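Local coordinates for SA0254 protein (Staphylococcus aureus subsp. aureus, PDB 2OOI), which is of unknown function but carries a UTRA domain, the ligand-sensing module of GntR/HutC-type transcription regulators, and so probably binds a small effector molecule, at residues 39-43 against 141-145; 60-64 against 150-154; 97-101 against 136-142; 106-112 against 123-129. All blocks are in the same frame, centred on the assembly; numbering follows the deposited sequence.

Contact 1: residues 39-43 against 141-145; sequences DELQL and PFDSS
L41, P141 and S144 carry most of this contact, in which the end of helix 35-41 rests on the first residues of strand 141-150. The helix ends in a Schellman motif: Q42 takes positive phi (51/67), and its N reaches back to D39 O at 3.0 Å. The 141-145 backbone is extended apart from F142 (-125/-12), and P141 and S144 send their CA-to-CB bonds toward the helix while F142, D143 and S145 send theirs away. The nearest CA atoms are L41 CA and P141 CA, 5.4 Å apart. The P141 ring (C-gamma endo) has its CG 3.5 Å from L41 O and 3.9 Å from E40 O. L41, in the mt rotamer, lays CD2 along the strand, 3.8 Å from both D143 N and S144 N and 3.9 Å from S144 CB; V49 of strand 49-58 also touches it. E40 extends with chi1 and chi2 both t, and S144 (chi1 t) donates from OG to E40 OE1 over a very short 2.4 Å. On the far side of the strand S145 OG binds D143 OD1 at 2.8 Å. The contact thus fixes a helix end to a face of the central antiparallel sheet of the UTRA domain. E40 OE2 is also hydrogen-bonded, to T133 and H131 of strand 126-136, so one carboxylate ties the helix end to S144, T133 and H131 beside the apolar packing of leucine and proline.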
loop_
_atom_site.group_PDB
_atom_site.type_symbol
_atom_site.label_atom_id
_atom_site.label_comp_id
_atom_site.label_asym_id
_atom_site.label_seq_id
_atom_site.Cartn_x
_atom_site.Cartn_y
_atom_site.Cartn_z
ATOM N N ASP B 39 -20.265 7.801 -12.550
ATOM C CA ASP B 39 -19.155 7.580 -13.420
ATOM C C ASP B 39 -18.613 6.233 -13.041
ATOM O O ASP B 39 -18.644 5.307 -13.832
ATOM C CB ASP B 39 -18.093 8.648 -13.224
ATOM C CG ASP B 39 -16.988 8.557 -14.252
ATOM O OD1 ASP B 39 -17.028 7.645 -15.128
ATOM O OD2 ASP B 39 -16.081 9.412 -14.199
ATOM N N GLU B 40 -18.193 6.120 -11.793
ATOM C CA GLU B 40 -17.382 5.007 -11.355
ATOM C C GLU B 40 -18.133 3.676 -11.349
ATOM O O GLU B 40 -17.577 2.659 -11.725
ATOM C CB GLU B 40 -16.804 5.300 -9.961
ATOM C CG GLU B 40 -15.792 4.304 -9.523
ATOM C CD GLU B 40 -15.440 4.425 -8.058
ATOM O OE1 GLU B 40 -15.933 5.357 -7.377
ATOM O OE2 GLU B 40 -14.664 3.578 -7.567
ATOM N N LEU B 41 -19.374 3.650 -10.898
ATOM C CA LEU B 41 -20.090 2.390 -10.920
ATOM C C LEU B 41 -20.756 2.137 -12.282
ATOM O O LEU B 41 -21.455 1.133 -12.452
ATOM C CB LEU B 41 -21.097 2.329 -9.779
ATOM C CG LEU B 41 -20.494 2.408 -8.367
ATOM C CD1 LEU B 41 -21.564 2.168 -7.313
ATOM C CD2 LEU B 41 -19.378 1.409 -8.195
ATOM N N GLN B 42 -20.497 3.035 -13.242
ATOM C CA GLN B 42 -21.059 3.003 -14.587
ATOM C C GLN B 42 -22.560 2.860 -14.525
ATOM O O GLN B 42 -23.090 1.857 -14.948
ATOM C CB GLN B 42 -20.411 1.895 -15.406
ATOM C CG GLN B 42 -18.952 2.181 -15.719
ATOM C CD GLN B 42 -18.121 0.938 -16.047
ATOM O OE1 GLN B 42 -16.952 0.842 -15.660
ATOM N NE2 GLN B 42 -18.714 -0.004 -16.759
ATOM N N LEU B 43 -23.218 3.900 -14.007
ATOM C CA LEU B 43 -24.642 3.902 -13.654
ATOM C C LEU B 43 -25.476 4.886 -14.509
ATOM O O LEU B 43 -24.900 5.701 -15.235
ATOM C CB LEU B 43 -24.791 4.329 -12.178
ATOM C CG LEU B 43 -24.874 3.315 -11.026
ATOM C CD1 LEU B 43 -23.998 2.102 -11.235
ATOM C CD2 LEU B 43 -24.562 3.988 -9.701
ATOM N N PRO B 141 -18.860 -3.303 -12.228
ATOM C CA PRO B 141 -18.375 -2.679 -11.000
ATOM C C PRO B 141 -19.523 -2.495 -10.049
ATOM O O PRO B 141 -20.513 -1.949 -10.459
ATOM C CB PRO B 141 -17.874 -1.316 -11.475
ATOM C CG PRO B 141 -18.677 -1.001 -12.700
ATOM C CD PRO B 141 -19.065 -2.332 -13.315
ATOM N N PHE B 142 -19.431 -2.943 -8.799
ATOM C CA PHE B 142 -20.605 -2.862 -7.928
ATOM C C PHE B 142 -20.409 -2.129 -6.599
ATOM O O PHE B 142 -21.397 -1.817 -5.929
ATOM C CB PHE B 142 -21.150 -4.262 -7.671
ATOM C CG PHE B 142 -20.241 -5.119 -6.869
ATOM C CD1 PHE B 142 -20.253 -5.059 -5.500
ATOM C CD2 PHE B 142 -19.347 -5.970 -7.487
ATOM C CE1 PHE B 142 -19.397 -5.836 -4.749
ATOM C CE2 PHE B 142 -18.466 -6.760 -6.731
ATOM C CZ PHE B 142 -18.499 -6.685 -5.364
ATOM N N ASP B 143 -19.162 -1.839 -6.221
ATOM C CA ASP B 143 -18.853 -1.266 -4.909
ATOM C C ASP B 143 -17.722 -0.281 -5.059
ATOM O O ASP B 143 -16.635 -0.656 -5.498
ATOM C CB ASP B 143 -18.439 -2.392 -3.965
ATOM C CG ASP B 143 -17.816 -1.910 -2.647
ATOM O OD1 ASP B 143 -17.684 -0.696 -2.400
ATOM O OD2 ASP B 143 -17.469 -2.788 -1.825
ATOM N N SER B 144 -17.972 0.971 -4.678
ATOM C CA SER B 144 -16.956 2.025 -4.623
ATOM C C SER B 144 -16.667 2.371 -3.174
ATOM O O SER B 144 -17.512 2.937 -2.505
ATOM C CB SER B 144 -17.484 3.283 -5.325
ATOM O OG SER B 144 -16.539 4.349 -5.331
ATOM N N SER B 145 -15.469 2.071 -2.697
ATOM C CA SER B 145 -15.136 2.276 -1.275
ATOM C C SER B 145 -13.916 3.171 -1.015
ATOM O O SER B 145 -12.835 2.999 -1.609
ATOM C CB SER B 145 -14.922 0.924 -0.579
ATOM O OG SER B 145 -16.182 0.307 -0.299
#

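Contact 2: residues 60-64 against 150-154; sequences DDVLC and HYRHA
A classic beta bulge near the start of strand 61-71, where L63 and C64 both face R56 of strand 49-58, meets the turn that follows strand 141-150. L63 makes the irregularity, with phi/psi -101/-48 between extended V62 (-65/127) and C64 (-168/160). Opposite it the chain passes from H150 (-66/123) through Y151, R152 and H153, all with helical angles but without regular helical bonding, to extended A154; A154 N makes a weak bond to H150 O at 3.2 Å. L63 CA and H150 CA lie 5.3 Å apart. Two hydrogen bonds join the segments: H150 N donates to L63 O at 2.8 Å (169°), and H153 ND1 donates to V62 O at 2.7 Å (159°). H153 holds chi1 m and chi2 169°, which brings V62 O near the plane of its ring at the edge; D61 CB sits over one face, 3.9 Å from the H153 ring centroid, as a CH-pi contact. L63, in the tp rotamer, brings CD1 4.0 Å from A154 CB, and I3 of the short strand 3-4 touches both residues. Y151, turned away from strand 61-71, packs on K110 of the second subunit. The arrangement is that of a classic bulge at the end of an antiparallel strand pair in the UTRA sheet, held to the connection toward strand 156-160 by one backbone and one imidazole hydrogen bond.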
loop_
_atom_site.group_PDB
_atom_site.type_symbol
_atom_site.label_atom_id
_atom_site.label_comp_id
_atom_site.label_asym_id
_atom_site.label_seq_id
_atom_site.Cartn_x
_atom_site.Cartn_y
_atom_site.Cartn_z
ATOM N N ASP B 60 -11.114 -4.004 19.432
ATOM C CA ASP B 60 -11.412 -2.768 20.177
ATOM C C ASP B 60 -10.467 -1.596 19.853
ATOM O O ASP B 60 -10.706 -0.476 20.340
ATOM C CB ASP B 60 -11.411 -3.024 21.684
ATOM C CG ASP B 60 -12.286 -4.198 22.065
ATOM O OD1 ASP B 60 -13.505 -4.132 21.779
ATOM O OD2 ASP B 60 -11.758 -5.178 22.649
ATOM N N ASP B 61 -9.422 -1.838 19.050
ATOM C CA ASP B 61 -8.667 -0.742 18.464
ATOM C C ASP B 61 -9.311 -0.248 17.165
ATOM O O ASP B 61 -9.528 -1.037 16.244
ATOM C CB ASP B 61 -7.224 -1.172 18.183
ATOM C CG ASP B 61 -6.431 -1.395 19.447
ATOM O OD1 ASP B 61 -6.995 -1.244 20.552
ATOM O OD2 ASP B 61 -5.239 -1.712 19.318
ATOM N N VAL B 62 -9.590 1.055 17.083
ATOM C CA VAL B 62 -10.174 1.631 15.869
ATOM C C VAL B 62 -9.190 1.538 14.680
ATOM O O VAL B 62 -8.046 1.956 14.785
ATOM C CB VAL B 62 -10.653 3.090 16.093
ATOM C CG1 VAL B 62 -9.471 4.052 16.218
ATOM C CG2 VAL B 62 -11.589 3.503 14.990
ATOM N N LEU B 63 -9.647 0.964 13.565
ATOM C CA LEU B 63 -8.786 0.698 12.432
ATOM C C LEU B 63 -8.978 1.741 11.346
ATOM O O LEU B 63 -8.004 2.296 10.830
ATOM C CB LEU B 63 -9.068 -0.697 11.882
ATOM C CG LEU B 63 -8.216 -1.140 10.681
ATOM C CD1 LEU B 63 -6.727 -1.304 11.074
ATOM C CD2 LEU B 63 -8.815 -2.420 10.028
ATOM N N CYS B 64 -10.229 2.013 10.998
ATOM C CA CYS B 64 -10.527 2.910 9.879
ATOM C C CYS B 64 -11.980 3.335 9.803
ATOM O O CYS B 64 -12.859 2.681 10.376
ATOM C CB CYS B 64 -10.225 2.201 8.578
ATOM S SG CYS B 64 -11.112 0.645 8.506
ATOM N N HIS B 150 -6.459 4.556 10.420
ATOM C CA HIS B 150 -5.717 4.993 11.603
ATOM C C HIS B 150 -4.239 4.689 11.379
ATOM O O HIS B 150 -3.885 3.546 11.145
ATOM C CB HIS B 150 -6.234 4.216 12.819
ATOM C CG HIS B 150 -5.677 4.697 14.115
ATOM N ND1 HIS B 150 -6.441 5.361 15.052
ATOM C CD2 HIS B 150 -4.420 4.642 14.617
ATOM C CE1 HIS B 150 -5.676 5.678 16.084
ATOM N NE2 HIS B 150 -4.443 5.260 15.840
ATOM N N TYR B 151 -3.369 5.686 11.454
ATOM C CA TYR B 151 -1.999 5.476 11.012
ATOM C C TYR B 151 -1.132 4.592 11.903
ATOM O O TYR B 151 -0.165 4.009 11.410
ATOM C CB TYR B 151 -1.299 6.788 10.717
ATOM C CG TYR B 151 -0.706 7.476 11.900
ATOM C CD1 TYR B 151 0.655 7.427 12.133
ATOM C CD2 TYR B 151 -1.500 8.202 12.781
ATOM C CE1 TYR B 151 1.203 8.055 13.220
ATOM C CE2 TYR B 151 -0.956 8.843 13.852
ATOM C CZ TYR B 151 0.397 8.763 14.069
ATOM O OH TYR B 151 0.965 9.397 15.136
ATOM N N ARG B 152 -1.447 4.514 13.192
ATOM C CA ARG B 152 -0.720 3.639 14.123
ATOM C C ARG B 152 -1.245 2.207 14.102
ATOM O O ARG B 152 -0.469 1.267 14.139
ATOM C CB ARG B 152 -0.776 4.164 15.561
ATOM C CG ARG B 152 -0.022 5.460 15.804
ATOM C CD ARG B 152 -0.134 5.958 17.286
ATOM N NE ARG B 152 0.596 7.224 17.446
ATOM C CZ ARG B 152 0.665 7.986 18.558
ATOM N NH1 ARG B 152 0.112 7.614 19.732
ATOM N NH2 ARG B 152 1.341 9.141 18.507
ATOM N N HIS B 153 -2.553 2.045 14.018
ATOM C CA HIS B 153 -3.159 0.750 14.188
ATOM C C HIS B 153 -3.128 -0.057 12.899
ATOM O O HIS B 153 -3.327 -1.261 12.956
ATOM C CB HIS B 153 -4.612 0.882 14.657
ATOM C CG HIS B 153 -4.767 1.421 16.049
ATOM N ND1 HIS B 153 -5.980 1.823 16.564
ATOM C CD2 HIS B 153 -3.850 1.679 17.012
ATOM C CE1 HIS B 153 -5.808 2.282 17.791
ATOM N NE2 HIS B 153 -4.524 2.207 18.087
ATOM N N ALA B 154 -2.888 0.581 11.751
ATOM C CA ALA B 154 -2.919 -0.100 10.443
ATOM C C ALA B 154 -1.503 -0.298 9.920
ATOM O O ALA B 154 -0.753 0.664 9.746
ATOM C CB ALA B 154 -3.740 0.697 9.429
#

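Contact 3: residues 97-101 against 136-142; sequences LRIGF and TMTGKPF
Strand 99-110 begins against a tight turn that links strands 126-136 and 141-150. T136 to G139 form a type I beta turn with a G1 bulge: G139 N bonds T136 O at 2.9 Å, G139 takes positive phi (77/17), and T136 N bonds K140 O at 2.6 Å, closing the hairpin. I99 pairs with T136 as an antiparallel non-hydrogen-bonded pair, CA to CA 4.4 Å, and G100 CA comes within 3.7 Å of M137 CA. M137 N donates to R98 O at 2.8 Å, and T136 CA adds a CA-H...O contact to the same R98 O at 3.2 Å. G100 (-87/-61) and F101 both face Y135 in a classic beta bulge; a CB on G100 would clash with T136 O and M137 CA, so glycine permits the close approach. Inside the turn T136 OG1 accepts from K140 N at 3.0 Å and shares a 3.1 Å hydrogen bond with T138 OG1. M137 lays CE 3.3 Å from I99 O. L97 (tp) sets CD2 over the F142 ring, 3.9 Å from its centroid in a CH-pi contact, while I99 CG1 lies 3.8 Å from F142 CZ. The F101 ring stacks with that of Y135. Helix 87-94 adds L91 against F142 and F88 against I99, helix 72-75 brings I74 to L97, T136 and F142, and S160 of the second subunit packs on F101.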
loop_
_atom_site.group_PDB
_atom_site.type_symbol
_atom_site.label_atom_id
_atom_site.label_comp_id
_atom_site.label_asym_id
_atom_site.label_seq_id
_atom_site.Cartn_x
_atom_site.Cartn_y
_atom_site.Cartn_z
ATOM N N LEU B 97 -23.085 -13.670 -4.953
ATOM C CA LEU B 97 -22.497 -12.768 -5.941
ATOM C C LEU B 97 -21.115 -13.259 -6.298
ATOM O O LEU B 97 -20.326 -13.550 -5.409
ATOM C CB LEU B 97 -22.386 -11.347 -5.399
ATOM C CG LEU B 97 -21.975 -10.321 -6.454
ATOM C CD1 LEU B 97 -23.028 -10.222 -7.561
ATOM C CD2 LEU B 97 -21.723 -8.967 -5.789
ATOM N N ARG B 98 -20.823 -13.340 -7.591
ATOM C CA ARG B 98 -19.507 -13.776 -8.050
ATOM C C ARG B 98 -18.562 -12.588 -8.122
ATOM O O ARG B 98 -18.664 -11.771 -9.025
ATOM C CB ARG B 98 -19.600 -14.465 -9.430
ATOM C CG ARG B 98 -20.458 -15.740 -9.497
ATOM C CD ARG B 98 -20.401 -16.536 -8.194
ATOM N NE ARG B 98 -21.094 -17.827 -8.293
ATOM C CZ ARG B 98 -21.509 -18.569 -7.258
ATOM N NH1 ARG B 98 -21.323 -18.168 -5.993
ATOM N NH2 ARG B 98 -22.111 -19.734 -7.493
ATOM N N ILE B 99 -17.631 -12.493 -7.185
ATOM C CA ILE B 99 -16.723 -11.343 -7.149
ATOM C C ILE B 99 -15.439 -11.632 -7.920
ATOM O O ILE B 99 -14.699 -12.560 -7.586
ATOM C CB ILE B 99 -16.441 -10.910 -5.707
ATOM C CG1 ILE B 99 -17.765 -10.411 -5.087
ATOM C CG2 ILE B 99 -15.364 -9.828 -5.679
ATOM C CD1 ILE B 99 -17.850 -10.462 -3.579
ATOM N N GLY B 100 -15.192 -10.827 -8.957
ATOM C CA GLY B 100 -14.104 -11.065 -9.916
ATOM C C GLY B 100 -12.739 -10.491 -9.549
ATOM O O GLY B 100 -11.763 -11.240 -9.419
ATOM N N PHE B 101 -12.668 -9.166 -9.403
ATOM C CA PHE B 101 -11.403 -8.458 -9.179
ATOM C C PHE B 101 -11.637 -7.048 -8.648
ATOM O O PHE B 101 -12.770 -6.603 -8.555
ATOM C CB PHE B 101 -10.603 -8.380 -10.484
ATOM C CG PHE B 101 -11.322 -7.684 -11.620
ATOM C CD1 PHE B 101 -11.105 -6.332 -11.879
ATOM C CD2 PHE B 101 -12.197 -8.390 -12.449
ATOM C CE1 PHE B 101 -11.765 -5.690 -12.954
ATOM C CE2 PHE B 101 -12.854 -7.754 -13.512
ATOM C CZ PHE B 101 -12.633 -6.406 -13.762
ATOM N N THR B 136 -17.760 -7.548 -10.378
ATOM C CA THR B 136 -18.212 -8.917 -10.454
ATOM C C THR B 136 -17.341 -9.665 -11.443
ATOM O O THR B 136 -16.559 -9.067 -12.188
ATOM C CB THR B 136 -19.629 -9.009 -10.982
ATOM O OG1 THR B 136 -19.628 -8.622 -12.361
ATOM C CG2 THR B 136 -20.562 -8.131 -10.168
ATOM N N MET B 137 -17.513 -10.980 -11.480
ATOM C CA MET B 137 -16.720 -11.830 -12.360
ATOM C C MET B 137 -17.048 -11.597 -13.838
ATOM O O MET B 137 -16.344 -12.100 -14.694
ATOM C CB MET B 137 -16.914 -13.303 -12.002
ATOM C CG MET B 137 -15.620 -14.133 -12.049
ATOM S SD MET B 137 -15.836 -15.688 -11.139
ATOM C CE MET B 137 -15.906 -15.066 -9.433
ATOM N N THR B 138 -18.107 -10.846 -14.141
ATOM C CA THR B 138 -18.372 -10.444 -15.525
ATOM C C THR B 138 -17.931 -8.997 -15.807
ATOM O O THR B 138 -18.360 -8.393 -16.787
ATOM C CB THR B 138 -19.877 -10.639 -15.893
ATOM O OG1 THR B 138 -20.701 -10.156 -14.828
ATOM C CG2 THR B 138 -20.185 -12.107 -16.130
ATOM N N GLY B 139 -17.080 -8.439 -14.951
ATOM C CA GLY B 139 -16.605 -7.063 -15.125
ATOM C C GLY B 139 -17.567 -5.938 -14.749
ATOM O O GLY B 139 -17.362 -4.791 -15.146
ATOM N N LYS B 140 -18.606 -6.244 -13.972
ATOM C CA LYS B 140 -19.575 -5.225 -13.558
ATOM C C LYS B 140 -19.074 -4.615 -12.251
ATOM O O LYS B 140 -18.845 -5.324 -11.281
ATOM C CB LYS B 140 -20.995 -5.818 -13.428
ATOM C CG LYS B 140 -21.558 -6.366 -14.773
ATOM C CD LYS B 140 -22.917 -7.151 -14.643
ATOM C CE LYS B 140 -23.284 -7.945 -15.943
ATOM N NZ LYS B 140 -24.277 -9.098 -15.768
ATOM N N PRO B 141 -18.860 -3.303 -12.228
ATOM C CA PRO B 141 -18.375 -2.679 -11.000
ATOM C C PRO B 141 -19.523 -2.495 -10.049
ATOM O O PRO B 141 -20.513 -1.949 -10.459
ATOM C CB PRO B 141 -17.874 -1.316 -11.475
ATOM C CG PRO B 141 -18.677 -1.001 -12.700
ATOM C CD PRO B 141 -19.065 -2.332 -13.315
ATOM N N PHE B 142 -19.431 -2.943 -8.799
ATOM C CA PHE B 142 -20.605 -2.862 -7.928
ATOM C C PHE B 142 -20.409 -2.129 -6.599
ATOM O O PHE B 142 -21.397 -1.817 -5.929
ATOM C CB PHE B 142 -21.150 -4.262 -7.671
ATOM C CG PHE B 142 -20.241 -5.119 -6.869
ATOM C CD1 PHE B 142 -20.253 -5.059 -5.500
ATOM C CD2 PHE B 142 -19.347 -5.970 -7.487
ATOM C CE1 PHE B 142 -19.397 -5.836 -4.749
ATOM C CE2 PHE B 142 -18.466 -6.760 -6.731
ATOM C CZ PHE B 142 -18.499 -6.685 -5.364
#

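Contact 4: residues 106-112 against 123-129; sequences FNVDKLT and TGEPCLR
Paired backbone bonds hold this antiparallel ladder, its axes 4.7 Å apart at 143°. N107 and R129 exchange N-to-O bonds of 3.0 Å each way; C127 N reaches D109 O at 2.9 Å and D109 N reaches C127 O at 3.2 Å. V108-L128 and K110-P126 are the non-hydrogen-bonded pairs. Beyond them L111 N bonds E125 O and G124 N bonds L111 O, both 3.0 Å, with G124 at positive phi (92/-14). R129 NH1 adds a salt bridge to D109 OD2 at 3.3 Å, weak as a hydrogen bond; E115 is the stronger partner of the guanidinium. N107, D109, C127 and R129 share one face; V108 and L128 lie on the other, where L128 CD1 packs 3.8 Å from V108 CG2 and 3.9 Å from F106 CD1. L111 (mt) sets CD2 3.7 Å from C127 CB. K110 NZ bridges to E125 of the second subunit, and F106 and N107 pair with a strand of that subunit, continuing the sheet across the dimer interface. T112 N-caps helix 113-118, whose A116 covers L111; strand 141-150 follows 126-129 in the sheet, with V148 touching L111, C127 and R129 and F149 touching L128.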
loop_
_atom_site.group_PDB
_atom_site.type_symbol
_atom_site.label_atom_id
_atom_site.label_comp_id
_atom_site.label_asym_id
_atom_site.label_seq_id
_atom_site.Cartn_x
_atom_site.Cartn_y
_atom_site.Cartn_z
ATOM N N PHE B 106 -4.037 3.991 -3.369
ATOM C CA PHE B 106 -3.811 4.603 -2.061
ATOM C C PHE B 106 -2.757 5.691 -2.008
ATOM O O PHE B 106 -1.776 5.674 -2.745
ATOM C CB PHE B 106 -3.607 3.538 -0.998
ATOM C CG PHE B 106 -2.353 2.713 -1.162
ATOM C CD1 PHE B 106 -1.128 3.164 -0.645
ATOM C CD2 PHE B 106 -2.414 1.436 -1.727
ATOM C CE1 PHE B 106 0.020 2.393 -0.748
ATOM C CE2 PHE B 106 -1.268 0.659 -1.853
ATOM C CZ PHE B 106 -0.042 1.135 -1.343
ATOM N N ASN B 107 -2.988 6.674 -1.150
ATOM C CA ASN B 107 -1.962 7.664 -0.870
ATOM C C ASN B 107 -2.001 8.100 0.577
ATOM O O ASN B 107 -2.920 7.761 1.299
ATOM C CB ASN B 107 -2.100 8.846 -1.799
ATOM C CG ASN B 107 -3.424 9.523 -1.662
ATOM O OD1 ASN B 107 -3.822 9.975 -0.556
ATOM N ND2 ASN B 107 -4.133 9.601 -2.768
ATOM N N VAL B 108 -0.982 8.818 1.015
ATOM C CA VAL B 108 -0.877 9.223 2.415
ATOM C C VAL B 108 -1.297 10.672 2.444
ATOM O O VAL B 108 -1.010 11.394 1.503
ATOM C CB VAL B 108 0.574 9.021 2.936
ATOM C CG1 VAL B 108 0.793 9.671 4.308
ATOM C CG2 VAL B 108 0.872 7.560 2.960
ATOM N N ASP B 109 -1.993 11.082 3.506
ATOM C CA ASP B 109 -2.521 12.447 3.624
ATOM C C ASP B 109 -2.646 12.818 5.110
ATOM O O ASP B 109 -2.319 12.005 5.995
ATOM C CB ASP B 109 -3.896 12.536 2.938
ATOM C CG ASP B 109 -4.320 13.982 2.562
ATOM O OD1 ASP B 109 -3.610 14.974 2.858
ATOM O OD2 ASP B 109 -5.408 14.134 1.940
ATOM N N LYS B 110 -3.099 14.049 5.365
ATOM C CA LYS B 110 -3.430 14.523 6.683
ATOM C C LYS B 110 -4.896 14.262 6.958
ATOM O O LYS B 110 -5.666 14.159 6.039
ATOM C CB LYS B 110 -3.193 16.011 6.757
ATOM C CG LYS B 110 -1.779 16.384 6.612
ATOM C CD LYS B 110 -1.516 17.815 7.046
ATOM C CE LYS B 110 -0.153 18.282 6.507
ATOM N NZ LYS B 110 0.308 19.551 7.139
ATOM N N LEU B 111 -5.267 14.172 8.227
ATOM C CA LEU B 111 -6.635 13.915 8.627
ATOM C C LEU B 111 -7.471 15.199 8.709
ATOM O O LEU B 111 -6.993 16.282 9.074
ATOM C CB LEU B 111 -6.668 13.258 10.002
ATOM C CG LEU B 111 -6.391 11.771 10.164
ATOM C CD1 LEU B 111 -6.176 11.563 11.637
ATOM C CD2 LEU B 111 -7.526 10.898 9.632
ATOM N N THR B 112 -8.742 15.063 8.404
ATOM C CA THR B 112 -9.651 16.153 8.628
ATOM C C THR B 112 -10.003 16.081 10.100
ATOM O O THR B 112 -9.808 15.042 10.743
ATOM C CB THR B 112 -10.914 16.019 7.785
ATOM O OG1 THR B 112 -11.723 14.961 8.323
ATOM C CG2 THR B 112 -10.563 15.752 6.288
ATOM N N THR B 123 -6.631 16.431 14.450
ATOM C CA THR B 123 -6.665 17.093 13.140
ATOM C C THR B 123 -5.260 17.249 12.561
ATOM O O THR B 123 -4.361 17.776 13.227
ATOM C CB THR B 123 -7.295 18.514 13.198
ATOM O OG1 THR B 123 -8.640 18.427 13.686
ATOM C CG2 THR B 123 -7.327 19.175 11.799
ATOM N N GLY B 124 -5.078 16.783 11.328
ATOM C CA GLY B 124 -3.807 16.970 10.636
ATOM C C GLY B 124 -2.799 15.849 10.806
ATOM O O GLY B 124 -1.821 15.783 10.082
ATOM N N GLU B 125 -3.021 14.963 11.766
ATOM C CA GLU B 125 -2.147 13.808 11.908
ATOM C C GLU B 125 -2.321 12.860 10.724
ATOM O O GLU B 125 -3.390 12.827 10.108
ATOM C CB GLU B 125 -2.427 13.077 13.218
ATOM C CG GLU B 125 -1.787 13.735 14.408
ATOM C CD GLU B 125 -1.894 12.901 15.632
ATOM O OE1 GLU B 125 -3.034 12.499 15.982
ATOM O OE2 GLU B 125 -0.827 12.656 16.237
ATOM N N PRO B 126 -1.289 12.077 10.417
ATOM C CA PRO B 126 -1.282 11.299 9.191
ATOM C C PRO B 126 -2.365 10.215 9.094
ATOM O O PRO B 126 -2.865 9.717 10.118
ATOM C CB PRO B 126 0.100 10.631 9.203
ATOM C CG PRO B 126 0.912 11.374 10.214
ATOM C CD PRO B 126 -0.080 11.866 11.214
ATOM N N CYS B 127 -2.719 9.859 7.857
ATOM C CA CYS B 127 -3.603 8.708 7.591
ATOM C C CYS B 127 -3.220 8.073 6.259
ATOM O O CYS B 127 -2.371 8.609 5.551
ATOM C CB CYS B 127 -5.068 9.153 7.545
ATOM S SG CYS B 127 -5.376 10.509 6.350
ATOM N N LEU B 128 -3.832 6.931 5.944
ATOM C CA LEU B 128 -3.835 6.360 4.599
ATOM C C LEU B 128 -5.233 6.526 4.046
ATOM O O LEU B 128 -6.202 6.099 4.683
ATOM C CB LEU B 128 -3.488 4.859 4.624
ATOM C CG LEU B 128 -3.098 4.211 3.280
ATOM C CD1 LEU B 128 -1.792 4.804 2.788
ATOM C CD2 LEU B 128 -2.959 2.698 3.365
ATOM N N ARG B 129 -5.347 7.158 2.887
ATOM C CA ARG B 129 -6.616 7.234 2.143
ATOM C C ARG B 129 -6.522 6.164 1.057
ATOM O O ARG B 129 -5.639 6.209 0.201
ATOM C CB ARG B 129 -6.881 8.614 1.529
ATOM C CG ARG B 129 -6.270 9.768 2.271
ATOM C CD ARG B 129 -6.930 11.114 2.014
ATOM N NE ARG B 129 -8.089 11.167 2.893
ATOM C CZ ARG B 129 -8.286 11.988 3.928
ATOM N NH1 ARG B 129 -7.470 12.974 4.273
ATOM N NH2 ARG B 129 -9.368 11.817 4.624
#

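How the contacts relate
All four contacts reach the six-stranded antiparallel sheet of the UTRA domain. Contacts 1 and 3 share P141 and F142, their centres about 11 Å apart, and place helix 35-41 and the start of strand 99-110 around the beginning of strand 141-150. Contacts 2 and 4, with centres about 13 Å apart, lie at the other end of the sheet and meet where Y151 CD2 packs 3.4 Å from P126 O. The two groups are far apart, contacts 3 and 4 by about 30 Å between centres. Along the chain contact 4 nests inside the loops closed by each of the others. Contacts 2, 3 and 4 also touch the second subunit, and through contact 4 the sheet runs on into that subunit.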